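Local coordinates for extracellular solute-binding protein, family 5 (Chelativorans sp., PDB 6WM6) that binds EDTA and other aminopolycarboxylates in the periplasm, apparently for delivery to an ABC transporter, at residues A[283-288]-A[298-303]. Sequence-based numbering, arbitrary orientation. Where two conformers were deposited one is given.
Sequences DMVEQA and FQMNPS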
ATOM      1  N   ASP A 283      -1.699  -1.840  23.910  1.00 29.54           N
ATOM      2  CA  ASP A 283      -2.063  -0.723  24.777  0.52 33.70           C
ATOM      3  C   ASP A 283      -2.995   0.248  24.062  1.00 27.44           C
ATOM      4  O   ASP A 283      -3.945   0.766  24.658  1.00 27.41           O
ATOM      5  CB  ASP A 283      -0.817   0.010  25.267  0.52 37.74           C
ATOM      6  CG  ASP A 283      -1.157   1.147  26.215  0.52 38.85           C
ATOM      7  OD1 ASP A 283      -1.732   0.874  27.289  0.52 45.15           O
ATOM      8  OD2 ASP A 283      -0.854   2.312  25.881  0.52 46.10           O
ATOM      9  N   MET A 284      -2.741   0.503  22.780  1.00 27.33           N
ATOM     10  CA  MET A 284      -3.599   1.407  22.021  1.00 31.30           C
ATOM     11  C   MET A 284      -5.011   0.850  21.899  1.00 26.92           C
ATOM     12  O   MET A 284      -5.993   1.584  22.077  1.00 27.47           O
ATOM     13  CB  MET A 284      -2.972   1.624  20.642  1.00 42.88           C
ATOM     14  CG  MET A 284      -3.747   2.544  19.725  1.00 57.73           C
ATOM     15  SD  MET A 284      -2.952   2.668  18.108  1.00 61.73           S
ATOM     16  CE  MET A 284      -1.284   3.152  18.589  1.00 63.23           C
ATOM     17  N   VAL A 285      -5.135  -0.456  21.633  1.00 26.96           N
ATOM     18  CA  VAL A 285      -6.449  -1.083  21.531  1.00 28.11           C
ATOM     19  C   VAL A 285      -7.181  -1.013  22.862  1.00 25.67           C
ATOM     20  O   VAL A 285      -8.383  -0.718  22.915  1.00 27.65           O
ATOM     21  CB  VAL A 285      -6.300  -2.542  21.047  1.00 29.33           C
ATOM     22  CG1 VAL A 285      -7.642  -3.254  21.085  1.00 33.75           C
ATOM     23  CG2 VAL A 285      -5.703  -2.567  19.657  1.00 32.24           C
ATOM     24  N   GLU A 286      -6.478  -1.311  23.955  1.00 25.95           N
ATOM     25  CA  GLU A 286      -7.121  -1.295  25.260  1.00 25.55           C
ATOM     26  C   GLU A 286      -7.582   0.111  25.613  1.00 24.38           C
ATOM     27  O   GLU A 286      -8.689   0.300  26.138  1.00 27.18           O
ATOM     28  CB  GLU A 286      -6.160  -1.846  26.314  1.00 33.22           C
ATOM     29  CG  GLU A 286      -5.919  -3.349  26.185  1.00 50.97           C
ATOM     30  CD  GLU A 286      -4.831  -3.857  27.115  1.00 60.73           C
ATOM     31  OE1 GLU A 286      -4.120  -3.027  27.722  1.00 62.02           O
ATOM     32  OE2 GLU A 286      -4.687  -5.091  27.233  1.00 62.28           O
ATOM     33  N   GLN A 287      -6.768   1.113  25.288  1.00 24.55           N
ATOM     34  CA  GLN A 287      -7.161   2.493  25.559  1.00 26.38           C
ATOM     35  C   GLN A 287      -8.401   2.879  24.761  1.00 26.99           C
ATOM     36  O   GLN A 287      -9.345   3.466  25.298  1.00 28.06           O
ATOM     37  CB  GLN A 287      -5.997   3.428  25.246  1.00 35.46           C
ATOM     38  CG  GLN A 287      -6.227   4.846  25.714  1.00 59.79           C
ATOM     39  CD  GLN A 287      -4.943   5.634  25.834  1.00 72.19           C
ATOM     40  OE1 GLN A 287      -3.850   5.103  25.617  1.00 72.22           O
ATOM     41  NE2 GLN A 287      -5.066   6.910  26.185  1.00 78.41           N
ATOM     42  N   ALA A 288      -8.422   2.555  23.467  1.00 24.31           N
ATOM     43  CA  ALA A 288      -9.583   2.882  22.651  1.00 27.71           C
ATOM     44  C   ALA A 288     -10.838   2.187  23.153  1.00 24.66           C
ATOM     45  O   ALA A 288     -11.919   2.796  23.210  1.00 25.82           O
ATOM     46  CB  ALA A 288      -9.311   2.476  21.197  1.00 27.53           C
ATOM     47  N   PHE A 298     -14.085   1.363  17.282  1.00 18.24           N
ATOM     48  CA  PHE A 298     -12.928   1.081  16.443  1.00 17.94           C
ATOM     49  C   PHE A 298     -13.159  -0.155  15.588  1.00 17.63           C
ATOM     50  O   PHE A 298     -13.972  -1.019  15.919  1.00 19.05           O
ATOM     51  CB  PHE A 298     -11.634   0.959  17.275  1.00 19.68           C
ATOM     52  CG  PHE A 298     -11.596  -0.195  18.221  1.00 20.97           C
ATOM     53  CD1 PHE A 298     -12.182  -0.107  19.469  1.00 25.31           C
ATOM     54  CD2 PHE A 298     -10.950  -1.367  17.871  1.00 26.62           C
ATOM     55  CE1 PHE A 298     -12.143  -1.169  20.357  1.00 28.57           C
ATOM     56  CE2 PHE A 298     -10.905  -2.439  18.753  1.00 30.28           C
ATOM     57  CZ  PHE A 298     -11.502  -2.336  19.994  1.00 32.44           C
ATOM     58  N   GLN A 299     -12.440  -0.197  14.479  1.00 16.04           N
ATOM     59  CA  GLN A 299     -12.419  -1.319  13.539  1.00 15.54           C
ATOM     60  C   GLN A 299     -10.956  -1.647  13.280  1.00 16.94           C
ATOM     61  O   GLN A 299     -10.123  -0.742  13.130  1.00 17.35           O
ATOM     62  CB  GLN A 299     -13.086  -0.955  12.229  1.00 15.43           C
ATOM     63  CG  GLN A 299     -14.564  -0.612  12.328  1.00 15.89           C
ATOM     64  CD  GLN A 299     -15.097   0.010  11.067  1.00 16.04           C
ATOM     65  OE1 GLN A 299     -14.711  -0.355   9.961  1.00 16.04           O
ATOM     66  NE2 GLN A 299     -16.006   0.985  11.203  1.00 15.94           N
ATOM     67  N   MET A 300     -10.620  -2.941  13.221  1.00 15.82           N
ATOM     68  CA  MET A 300      -9.282  -3.398  12.929  1.00 16.89           C
ATOM     69  C   MET A 300      -9.353  -4.629  12.035  1.00 16.34           C
ATOM     70  O   MET A 300     -10.177  -5.517  12.285  1.00 18.12           O
ATOM     71  CB  MET A 300      -8.562  -3.795  14.214  1.00 18.83           C
ATOM     72  CG  MET A 300      -8.403  -2.665  15.199  1.00 18.79           C
ATOM     73  SD  MET A 300      -7.511  -3.146  16.678  1.00 23.99           S
ATOM     74  CE  MET A 300      -5.937  -3.587  16.015  1.00 20.98           C
ATOM     75  N   ASN A 301      -8.473  -4.691  11.038  1.00 15.21           N
ATOM     76  CA  ASN A 301      -8.464  -5.782  10.072  1.00 14.80           C
ATOM     77  C   ASN A 301      -7.026  -6.055   9.642  1.00 15.35           C
ATOM     78  O   ASN A 301      -6.149  -5.188   9.775  1.00 15.94           O
ATOM     79  CB  ASN A 301      -9.306  -5.428   8.837  1.00 15.62           C
ATOM     80  CG  ASN A 301     -10.757  -5.262   9.159  1.00 18.16           C
ATOM     81  OD1 ASN A 301     -11.483  -6.223   9.410  1.00 18.95           O
ATOM     82  ND2 ASN A 301     -11.199  -4.013   9.181  1.00 16.99           N
ATOM     83  N   PRO A 302      -6.757  -7.219   9.049  1.00 14.69           N
ATOM     84  CA  PRO A 302      -5.435  -7.414   8.440  1.00 14.27           C
ATOM     85  C   PRO A 302      -5.227  -6.475   7.263  1.00 15.58           C
ATOM     86  O   PRO A 302      -6.052  -6.415   6.348  1.00 18.56           O
ATOM     87  CB  PRO A 302      -5.444  -8.892   7.989  1.00 15.77           C
ATOM     88  CG  PRO A 302      -6.551  -9.514   8.740  1.00 19.00           C
ATOM     89  CD  PRO A 302      -7.576  -8.450   9.054  1.00 16.55           C
ATOM     90  N   SER A 303      -4.122  -5.736   7.284  1.00 15.51           N
ATOM     91  CA  SER A 303      -3.751  -4.753   6.268  1.00 16.69           C
ATOM     92  C   SER A 303      -3.198  -5.448   5.026  1.00 16.74           C
ATOM     93  O   SER A 303      -2.750  -6.599   5.064  1.00 17.23           O
ATOM     94  CB  SER A 303      -2.571  -3.897   6.845  1.00 18.75           C
ATOM     95  OG  SER A 303      -2.164  -2.843   5.996  1.00 25.22           O
TER
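The ring of Phe298 meets two aliphatic groups of helix 282-290, Ala288 CB and Val285 CG1, and both approach it obliquely, neither squarely over a face nor at an edge. They touch different atoms of the ring: Ala288 CB lies 4.2 Å from Phe298 CD1, whereas Val285 CG1 is 4.1 Å from both CE2 and CZ of Phe298, so the methyl sits beside that bond rather than a single atom. The ring reaches them with CG placed between the backbone N and the carbonyl carbon (chi1 65°), and the side chains of Val285 and Phe298 cross at about a right angle. The valine divides its branches between two partners, since CG2 turns to the thioether of Met300, 3.5 Å from SD and 3.8 Å from CE. Met300 runs extended to its sulfur and then bends (chi3 62°), which brings the terminal methyl as well as SD against that branch. An alanine in place of Val285 would probably leave Phe298 CE2 and CZ without their helix methyl and Met300 SD without its neighbour on the helix, opening a gap between the helix and the chain at Phe298 and Met300. These contacts are wholly apolar and bury 184 Å² counted over both sides, a modest patch. This is plain helix-on-sheet packing in a family 5 solute-binding protein: the helix lies against strand 296-299, part of a mixed sheet, and the chain just after it. Strand 524-537 pairs antiparallel with strand 296-299 and adds to the cluster: Ile535 touches Ala288 and Phe298, and Pro531 touches Met300.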